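Local coordinates for putative leucoanthocyanidin reductase 1 (Vitis vinifera, PDB 3I6I), which probably reduces leucoanthocyanidins in flavonoid biosynthesis, using NADPH bound to its Rossmann fold, at residues F182-G187 with P246-T251; K192-A197 with C225-I230; G198-K203 with D302-V307. One frame throughout, in Å; residues are numbered along the deposited sequence. Where two conformers were deposited one is given.

In the fold
The three contacts belong to one NmrA-like reductase chain and differ in chemistry with their place. Contact 1, partly buried and far from the chain's centre, joins two parallel strands almost entirely by backbone hydrogen bonds and apolar side chains. Contact 2, also partly buried but closer to the NADPH, is a short antiparallel pairing extended at both ends by side-chain bonds. Contact 3 is a surface contact, in which a helix meets a loop through charges, hydroxyl and water. I230 of contact 2 packs on I185 and Y186 of contact 1, while N226 links contact 2 to R305 of contact 3. Strand 193-196 leads directly into helix 198-208, so contacts 2 and 3 hold consecutive elements.

Contact 1 of 3, residues F182-G187 with P246-T251; sequences FFQIYG and PRVTVT
A two-stranded parallel sheet is formed here by strands 183-186 and 247-250, with F183 beside R247, Q184 beside V248, I185 beside T249 and Y186 beside V250. Five backbone hydrogen bonds run in turn between the strands: F183 N to P246 O, V248 N to F183 O, I185 N to V248 O, V250 N to I185 O and G187 N to V250 O. The V250 N to I185 O bond, 2.8 Å long, differs in that its donor stands 38° out of the carbonyl plane. On the face bearing Q184 and Y186, V250 works with both methyls. CG1, anti to the backbone N (chi1 168°), meets the edge of the Y186 ring, 3.7 Å from Y186 CD1, whereas V250 CG2 lies 3.7 Å from Q184 CB. Beside them V248 CG2 touches F182 CD2 at 3.7 Å. On the other face I185 CG1 rests 4.0 Å from R247 CB, and the F183 ring and R247 side chain lie side by side, pointing the same way. Helix 230-241, which leads into strand 247-250, packs on this face of F183, I185 and R247, and its E238 forms a salt bridge with the R247 guanidinium. Y186 OH reaches P166 O. At the far end, a water donates to G187 O (2.6 Å) and also bonds T249 OG1; G187 has positive phi, a conformation that favours glycine. Apart from the five-stranded Rossmann sheet, the pair makes a beta-alpha-beta crossover through helix 230-241, with strand 193-196 and helix 198-208 among the elements inserted.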
loop_
_atom_site.group_PDB
_atom_site.type_symbol
_atom_site.label_atom_id
_atom_site.label_comp_id
_atom_site.label_asym_id
_atom_site.label_seq_id
_atom_site.Cartn_x
_atom_site.Cartn_y
_atom_site.Cartn_z
ATOM N N PHE A 182 17.551 2.998 -21.336
ATOM C CA PHE A 182 17.054 1.692 -21.825
ATOM C C PHE A 182 16.119 1.083 -20.799
ATOM O O PHE A 182 16.148 1.447 -19.612
ATOM C CB PHE A 182 18.193 0.726 -22.199
ATOM C CG PHE A 182 19.098 0.343 -21.033
ATOM C CD1 PHE A 182 20.247 1.074 -20.765
ATOM C CD2 PHE A 182 18.781 -0.703 -20.191
ATOM C CE1 PHE A 182 21.073 0.744 -19.678
ATOM C CE2 PHE A 182 19.615 -1.034 -19.113
ATOM C CZ PHE A 182 20.760 -0.299 -18.875
ATOM N N PHE A 183 15.266 0.168 -21.255
ATOM C CA PHE A 183 14.283 -0.442 -20.396
ATOM C C PHE A 183 14.800 -1.826 -19.985
ATOM O O PHE A 183 15.209 -2.607 -20.818
ATOM C CB PHE A 183 12.946 -0.653 -21.135
ATOM C CG PHE A 183 12.205 0.599 -21.505
ATOM C CD1 PHE A 183 11.532 1.353 -20.536
ATOM C CD2 PHE A 183 12.079 0.973 -22.837
ATOM C CE1 PHE A 183 10.793 2.483 -20.892
ATOM C CE2 PHE A 183 11.362 2.127 -23.208
ATOM C CZ PHE A 183 10.716 2.886 -22.237
ATOM N N GLN A 184 14.726 -2.116 -18.693
ATOM C CA GLN A 184 14.934 -3.470 -18.178
ATOM C C GLN A 184 13.594 -4.191 -18.078
ATOM O O GLN A 184 12.732 -3.821 -17.272
ATOM C CB GLN A 184 15.647 -3.414 -16.811
ATOM C CG GLN A 184 16.993 -2.895 -16.926
ATOM C CD GLN A 184 17.864 -3.166 -15.698
ATOM O OE1 GLN A 184 17.384 -3.217 -14.561
ATOM N NE2 GLN A 184 19.157 -3.363 -15.943
ATOM N N ILE A 185 13.445 -5.225 -18.910
ATOM C CA ILE A 185 12.214 -6.001 -19.052
ATOM C C ILE A 185 12.425 -7.327 -18.319
ATOM O O ILE A 185 13.342 -8.110 -18.679
ATOM C CB ILE A 185 11.901 -6.275 -20.567
ATOM C CG1 ILE A 185 11.820 -4.972 -21.407
ATOM C CG2 ILE A 185 10.620 -7.086 -20.752
ATOM C CD1 ILE A 185 10.797 -3.999 -20.896
ATOM N N TYR A 186 11.582 -7.582 -17.303
ATOM C CA TYR A 186 11.648 -8.837 -16.534
ATOM C C TYR A 186 11.058 -9.991 -17.308
ATOM O O TYR A 186 9.892 -9.944 -17.765
ATOM C CB TYR A 186 10.944 -8.699 -15.154
ATOM C CG TYR A 186 11.408 -7.491 -14.435
ATOM C CD1 TYR A 186 12.730 -7.378 -14.060
ATOM C CD2 TYR A 186 10.547 -6.435 -14.165
ATOM C CE1 TYR A 186 13.198 -6.251 -13.424
ATOM C CE2 TYR A 186 10.994 -5.293 -13.520
ATOM C CZ TYR A 186 12.335 -5.202 -13.154
ATOM O OH TYR A 186 12.841 -4.074 -12.519
ATOM N N GLY A 187 11.860 -11.047 -17.423
ATOM C CA GLY A 187 11.459 -12.277 -18.110
ATOM C C GLY A 187 11.028 -12.000 -19.525
ATOM O O GLY A 187 11.723 -11.291 -20.273
ATOM N N PRO A 246 16.069 1.154 -26.335
ATOM C CA PRO A 246 16.371 -0.282 -26.339
ATOM C C PRO A 246 15.737 -0.998 -25.165
ATOM O O PRO A 246 15.556 -0.411 -24.099
ATOM C CB PRO A 246 17.902 -0.324 -26.231
ATOM C CG PRO A 246 18.354 0.981 -26.632
ATOM C CD PRO A 246 17.289 1.964 -26.265
ATOM N N ARG A 247 15.376 -2.262 -25.383
ATOM C CA ARG A 247 14.861 -3.116 -24.331
ATOM C C ARG A 247 15.852 -4.242 -24.085
ATOM O O ARG A 247 16.398 -4.833 -25.021
ATOM C CB ARG A 247 13.505 -3.664 -24.738
ATOM C CG ARG A 247 12.505 -2.569 -24.981
ATOM C CD ARG A 247 11.097 -3.068 -25.258
ATOM N NE ARG A 247 10.278 -1.931 -25.660
ATOM C CZ ARG A 247 8.968 -1.840 -25.464
ATOM N NH1 ARG A 247 8.314 -2.808 -24.873
ATOM N NH2 ARG A 247 8.323 -0.752 -25.839
ATOM N N VAL A 248 16.124 -4.509 -22.822
ATOM C CA VAL A 248 17.040 -5.571 -22.458
ATOM C C VAL A 248 16.332 -6.480 -21.477
ATOM O O VAL A 248 15.490 -6.005 -20.733
ATOM C CB VAL A 248 18.376 -5.008 -21.851
ATOM C CG1 VAL A 248 19.102 -4.064 -22.832
ATOM C CG2 VAL A 248 18.154 -4.378 -20.428
ATOM N N THR A 249 16.679 -7.766 -21.455
ATOM C CA THR A 249 16.030 -8.722 -20.552
ATOM C C THR A 249 16.743 -8.817 -19.187
ATOM O O THR A 249 17.960 -8.920 -19.125
ATOM C CB THR A 249 16.053 -10.133 -21.169
ATOM O OG1 THR A 249 15.355 -10.076 -22.401
ATOM C CG2 THR A 249 15.376 -11.180 -20.241
ATOM N N VAL A 250 15.963 -8.775 -18.131
ATOM C CA VAL A 250 16.415 -9.172 -16.774
ATOM C C VAL A 250 15.723 -10.504 -16.524
ATOM O O VAL A 250 14.488 -10.596 -16.552
ATOM C CB VAL A 250 16.054 -8.087 -15.739
ATOM C CG1 VAL A 250 16.238 -8.610 -14.315
ATOM C CG2 VAL A 250 16.829 -6.827 -15.960
ATOM N N THR A 251 16.512 -11.562 -16.347
ATOM C CA THR A 251 16.004 -12.882 -16.230
ATOM C C THR A 251 15.433 -13.148 -14.815
ATOM O O THR A 251 15.727 -12.429 -13.845
ATOM C CB THR A 251 17.086 -13.951 -16.502
ATOM O OG1 THR A 251 18.124 -13.864 -15.518
ATOM C CG2 THR A 251 17.682 -13.876 -17.950
HETATM O O HOH W 1 12.386 -9.933 -22.385
#

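Contact 2 of 3, residues K192-A197 with C225-I230; sequences KAYFVA and CNCLNI
C227 and Y194 meet as a non-hydrogen-bonded antiparallel pair, with C227 SG over one face of the tyrosine ring, 4.1 Å from its centroid and 28° off the normal. The sulfur is anti to its backbone N (chi1 -174°), while C227 CB approaches Y194 CE2 to 3.5 Å. The bend at chi2 (-76°) sets K192 CD 3.8 Å from C227 SG. Further out, K192 NZ donates to C227 O at 3.1 Å from above the carbonyl plane and forms a salt bridge with E232. An alanine here would probably leave E232 without this charge partner and C227 O without the ammonium bond. A193 N donates to L228 O (2.9 Å) and L228 N to A193 O, at one edge of a mixed three-stranded sheet. On the other side of strand 193-196, Y194 and V196 bond S161 of parallel strand 161-162, and Y194 packs on N160 of the NADP(+) site. F195 N bonds N226 O, and N226 ND2 returns a bond to F195 O (2.9 Å), near the amide plane. The same ND2 also binds R305 O. The F195 ring turns its edge to L228 O, 3.5 Å from CE2, with F277, L233 and V307 packing around it.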
loop_
_atom_site.group_PDB
_atom_site.type_symbol
_atom_site.label_atom_id
_atom_site.label_comp_id
_atom_site.label_asym_id
_atom_site.label_seq_id
_atom_site.Cartn_x
_atom_site.Cartn_y
_atom_site.Cartn_z
ATOM N N LYS A 192 1.115 -9.678 -16.618
ATOM C CA LYS A 192 0.310 -8.547 -16.187
ATOM C C LYS A 192 0.426 -8.153 -14.706
ATOM O O LYS A 192 0.598 -9.007 -13.850
ATOM C CB LYS A 192 -1.168 -8.852 -16.466
ATOM C CG LYS A 192 -1.513 -8.961 -17.963
ATOM C CD LYS A 192 -1.591 -7.645 -18.652
ATOM C CE LYS A 192 -2.252 -7.732 -20.030
ATOM N NZ LYS A 192 -2.503 -6.370 -20.633
ATOM N N ALA A 193 0.355 -6.853 -14.446
ATOM C CA ALA A 193 0.251 -6.311 -13.083
ATOM C C ALA A 193 -0.757 -5.175 -13.120
ATOM O O ALA A 193 -1.094 -4.686 -14.198
ATOM C CB ALA A 193 1.599 -5.825 -12.600
ATOM N N TYR A 194 -1.274 -4.766 -11.958
ATOM C CA TYR A 194 -2.151 -3.609 -11.858
ATOM C C TYR A 194 -1.414 -2.440 -11.246
ATOM O O TYR A 194 -0.812 -2.552 -10.199
ATOM C CB TYR A 194 -3.394 -3.915 -11.012
ATOM C CG TYR A 194 -4.340 -4.913 -11.630
ATOM C CD1 TYR A 194 -4.293 -6.253 -11.281
ATOM C CD2 TYR A 194 -5.281 -4.511 -12.569
ATOM C CE1 TYR A 194 -5.164 -7.173 -11.860
ATOM C CE2 TYR A 194 -6.165 -5.404 -13.113
ATOM C CZ TYR A 194 -6.092 -6.732 -12.768
ATOM O OH TYR A 194 -6.986 -7.553 -13.392
ATOM N N PHE A 195 -1.470 -1.306 -11.920
ATOM C CA PHE A 195 -0.806 -0.067 -11.472
ATOM C C PHE A 195 -1.839 0.967 -11.085
ATOM O O PHE A 195 -2.816 1.214 -11.804
ATOM C CB PHE A 195 0.105 0.485 -12.581
ATOM C CG PHE A 195 1.165 -0.472 -13.001
ATOM C CD1 PHE A 195 2.381 -0.512 -12.352
ATOM C CD2 PHE A 195 0.919 -1.412 -14.005
ATOM C CE1 PHE A 195 3.364 -1.411 -12.724
ATOM C CE2 PHE A 195 1.899 -2.330 -14.379
ATOM C CZ PHE A 195 3.142 -2.319 -13.736
ATOM N N VAL A 196 -1.641 1.546 -9.915
ATOM C CA VAL A 196 -2.626 2.441 -9.320
ATOM C C VAL A 196 -1.949 3.717 -8.870
ATOM O O VAL A 196 -0.898 3.700 -8.165
ATOM C CB VAL A 196 -3.280 1.764 -8.110
ATOM C CG1 VAL A 196 -4.398 2.662 -7.535
ATOM C CG2 VAL A 196 -3.819 0.382 -8.487
ATOM N N ALA A 197 -2.522 4.852 -9.259
ATOM C CA ALA A 197 -2.034 6.117 -8.745
ATOM C C ALA A 197 -2.080 6.191 -7.223
ATOM O O ALA A 197 -3.047 5.794 -6.605
ATOM C CB ALA A 197 -2.830 7.313 -9.330
ATOM N N CYS A 225 -8.151 -0.816 -16.978
ATOM C CA CYS A 225 -7.402 -0.009 -17.943
ATOM C C CYS A 225 -5.938 0.165 -17.537
ATOM O O CYS A 225 -5.108 0.675 -18.326
ATOM C CB CYS A 225 -8.020 1.343 -18.105
ATOM S SG CYS A 225 -9.676 1.299 -18.871
ATOM N N ASN A 226 -5.615 -0.234 -16.318
ATOM C CA ASN A 226 -4.256 -0.118 -15.790
ATOM C C ASN A 226 -3.647 -1.511 -15.564
ATOM O O ASN A 226 -2.699 -1.665 -14.783
ATOM C CB ASN A 226 -4.244 0.683 -14.479
ATOM C CG ASN A 226 -4.583 2.161 -14.644
ATOM O OD1 ASN A 226 -5.022 2.636 -15.698
ATOM N ND2 ASN A 226 -4.459 2.882 -13.547
ATOM N N CYS A 227 -4.191 -2.516 -16.244
ATOM C CA CYS A 227 -3.681 -3.898 -16.187
ATOM C C CYS A 227 -2.693 -4.010 -17.362
ATOM O O CYS A 227 -3.079 -4.219 -18.520
ATOM C CB CYS A 227 -4.817 -4.890 -16.338
ATOM S SG CYS A 227 -4.295 -6.619 -16.113
ATOM N N LEU A 228 -1.432 -3.796 -17.065
ATOM C CA LEU A 228 -0.393 -3.788 -18.102
ATOM C C LEU A 228 0.754 -4.714 -17.734
ATOM O O LEU A 228 1.049 -4.925 -16.552
ATOM C CB LEU A 228 0.170 -2.370 -18.286
ATOM C CG LEU A 228 -0.816 -1.271 -18.667
ATOM C CD1 LEU A 228 -1.335 -0.638 -17.408
ATOM C CD2 LEU A 228 -0.126 -0.227 -19.529
ATOM N N ASN A 229 1.385 -5.288 -18.750
ATOM C CA ASN A 229 2.658 -6.000 -18.577
ATOM C C ASN A 229 3.807 -4.985 -18.764
ATOM O O ASN A 229 3.578 -3.798 -19.102
ATOM C CB ASN A 229 2.752 -7.233 -19.482
ATOM C CG ASN A 229 2.677 -6.912 -20.951
ATOM O OD1 ASN A 229 3.338 -5.983 -21.455
ATOM N ND2 ASN A 229 1.941 -7.731 -21.675
ATOM N N ILE A 230 5.035 -5.403 -18.492
ATOM C CA ILE A 230 6.168 -4.472 -18.511
ATOM C C ILE A 230 6.430 -3.959 -19.915
ATOM O O ILE A 230 6.819 -2.793 -20.125
ATOM C CB ILE A 230 7.481 -5.111 -18.003
ATOM C CG1 ILE A 230 7.283 -5.745 -16.639
ATOM C CG2 ILE A 230 8.599 -4.041 -17.941
#

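Contact 3 of 3, residues G198-K203 with D302-V307; sequences GTDIGK and DSFRTV
T199 and R305 cross at about a right angle: T199 OG1 accepts a hydrogen bond from R305 NH1 at 3.1 Å, lying in the guanidinium plane. The hydroxyl stands between the backbone N and the carbonyl carbon (chi1 58°). R305 CD also lies 3.3 Å from T199 OG1; the bend at chi3 (73°) turns NE off the extended line of the chain. D200 is buried and carries the centre of the contact. Its OD2 uses the syn lone pair to receive R305 N at 2.7 Å, and a water bridges that same OD2 to R305 O. D200 OD1 takes a bond from a second water, which also donates to S303 O and accepts from K203 NZ. One carboxylate is thus gripped by a backbone N-H and two waters, an environment likely to favour its charged form. The loop 302-307, which links helix 295-298 to helix 307-315, is held against the first turns of helix 198-208. F304 crosses D200 obliquely, with CD1 3.7 Å from D200 OD2, and its ring stacks on F204. One turn after T199, K203 runs extended from the helix and meets D302 tip to tip in a salt bridge, K203 NZ to D302 OD1 at 2.9 Å. The bond arrives on the syn side, 23° out of the carboxylate plane. D302 OD2 has K207 as a long, weak ion-pair partner.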
loop_
_atom_site.group_PDB
_atom_site.type_symbol
_atom_site.label_atom_id
_atom_site.label_comp_id
_atom_site.label_asym_id
_atom_site.label_seq_id
_atom_site.Cartn_x
_atom_site.Cartn_y
_atom_site.Cartn_z
ATOM N N GLY A 198 -1.028 6.744 -6.628
ATOM C CA GLY A 198 -1.053 7.089 -5.209
ATOM C C GLY A 198 -2.345 7.739 -4.717
ATOM O O GLY A 198 -2.902 7.358 -3.674
ATOM N N THR A 199 -2.811 8.749 -5.431
ATOM C CA THR A 199 -4.013 9.473 -5.038
ATOM C C THR A 199 -5.233 8.557 -5.044
ATOM O O THR A 199 -6.142 8.752 -4.231
ATOM C CB THR A 199 -4.271 10.749 -5.904
ATOM O OG1 THR A 199 -4.385 10.396 -7.289
ATOM C CG2 THR A 199 -3.138 11.777 -5.751
ATOM N N ASP A 200 -5.269 7.591 -5.965
ATOM C CA ASP A 200 -6.353 6.590 -6.012
ATOM C C ASP A 200 -6.216 5.552 -4.886
ATOM O O ASP A 200 -7.195 5.098 -4.347
ATOM C CB ASP A 200 -6.416 5.876 -7.374
ATOM C CG ASP A 200 -7.066 6.728 -8.452
ATOM O OD1 ASP A 200 -7.846 7.647 -8.113
ATOM O OD2 ASP A 200 -6.795 6.475 -9.651
ATOM N N ILE A 201 -5.004 5.168 -4.532
ATOM C CA ILE A 201 -4.851 4.292 -3.367
ATOM C C ILE A 201 -5.444 4.992 -2.132
ATOM O O ILE A 201 -6.193 4.379 -1.360
ATOM C CB ILE A 201 -3.398 3.964 -3.100
ATOM C CG1 ILE A 201 -2.807 3.161 -4.254
ATOM C CG2 ILE A 201 -3.277 3.157 -1.718
ATOM C CD1 ILE A 201 -1.292 2.986 -4.155
ATOM N N GLY A 202 -5.154 6.282 -1.942
ATOM C CA GLY A 202 -5.735 7.007 -0.814
ATOM C C GLY A 202 -7.251 7.141 -0.904
ATOM O O GLY A 202 -7.988 6.843 0.034
ATOM N N LYS A 203 -7.741 7.579 -2.057
ATOM C CA LYS A 203 -9.151 7.880 -2.212
ATOM C C LYS A 203 -9.992 6.642 -1.965
ATOM O O LYS A 203 -10.972 6.659 -1.179
ATOM C CB LYS A 203 -9.383 8.393 -3.625
ATOM C CG LYS A 203 -10.832 8.678 -3.984
ATOM C CD LYS A 203 -10.885 9.173 -5.455
ATOM C CE LYS A 203 -12.249 8.903 -6.090
ATOM N NZ LYS A 203 -12.290 9.426 -7.521
ATOM N N ASP A 302 -16.590 5.582 -11.366
ATOM C CA ASP A 302 -15.654 6.393 -10.587
ATOM C C ASP A 302 -14.253 6.010 -11.054
ATOM O O ASP A 302 -13.557 5.183 -10.452
ATOM C CB ASP A 302 -15.875 6.139 -9.101
ATOM C CG ASP A 302 -15.310 7.251 -8.230
ATOM O OD1 ASP A 302 -14.497 8.041 -8.755
ATOM O OD2 ASP A 302 -15.646 7.314 -7.016
ATOM N N SER A 303 -13.872 6.608 -12.170
ATOM C CA SER A 303 -12.682 6.204 -12.919
ATOM C C SER A 303 -11.371 6.369 -12.156
ATOM O O SER A 303 -11.172 7.351 -11.461
ATOM C CB SER A 303 -12.571 7.037 -14.214
ATOM O OG SER A 303 -13.611 6.716 -15.111
ATOM N N PHE A 304 -10.492 5.395 -12.343
ATOM C CA PHE A 304 -9.125 5.439 -11.853
ATOM C C PHE A 304 -8.315 6.281 -12.806
ATOM O O PHE A 304 -8.512 6.210 -14.016
ATOM C CB PHE A 304 -8.519 4.032 -11.842
ATOM C CG PHE A 304 -8.786 3.277 -10.577
ATOM C CD1 PHE A 304 -7.747 2.868 -9.781
ATOM C CD2 PHE A 304 -10.097 3.044 -10.156
ATOM C CE1 PHE A 304 -7.979 2.192 -8.584
ATOM C CE2 PHE A 304 -10.356 2.384 -8.961
ATOM C CZ PHE A 304 -9.305 1.955 -8.176
ATOM N N ARG A 305 -7.373 7.056 -12.267
ATOM C CA ARG A 305 -6.354 7.707 -13.100
ATOM C C ARG A 305 -5.585 6.643 -13.907
ATOM O O ARG A 305 -5.181 5.608 -13.377
ATOM C CB ARG A 305 -5.373 8.457 -12.178
ATOM C CG ARG A 305 -6.029 9.610 -11.439
ATOM C CD ARG A 305 -5.050 10.317 -10.542
ATOM N NE ARG A 305 -4.111 11.113 -11.328
ATOM C CZ ARG A 305 -2.993 11.654 -10.851
ATOM N NH1 ARG A 305 -2.636 11.507 -9.568
ATOM N NH2 ARG A 305 -2.220 12.340 -11.672
ATOM N N THR A 306 -5.385 6.897 -15.193
ATOM C CA THR A 306 -4.641 5.991 -16.016
ATOM C C THR A 306 -3.129 6.202 -15.817
ATOM O O THR A 306 -2.651 7.283 -15.392
ATOM C CB THR A 306 -4.987 6.214 -17.495
ATOM O OG1 THR A 306 -4.405 7.447 -17.941
ATOM C CG2 THR A 306 -6.503 6.278 -17.689
ATOM N N VAL A 307 -2.385 5.202 -16.246
ATOM C CA VAL A 307 -0.911 5.231 -16.202
ATOM C C VAL A 307 -0.362 6.327 -17.097
ATOM O O VAL A 307 0.576 7.055 -16.732
ATOM C CB VAL A 307 -0.313 3.878 -16.589
ATOM C CG1 VAL A 307 1.233 3.961 -16.622
ATOM C CG2 VAL A 307 -0.787 2.754 -15.651
HETATM O O HOH W 2 -4.893 4.858 -10.716
HETATM O O HOH W 3 -9.883 8.571 -9.335
#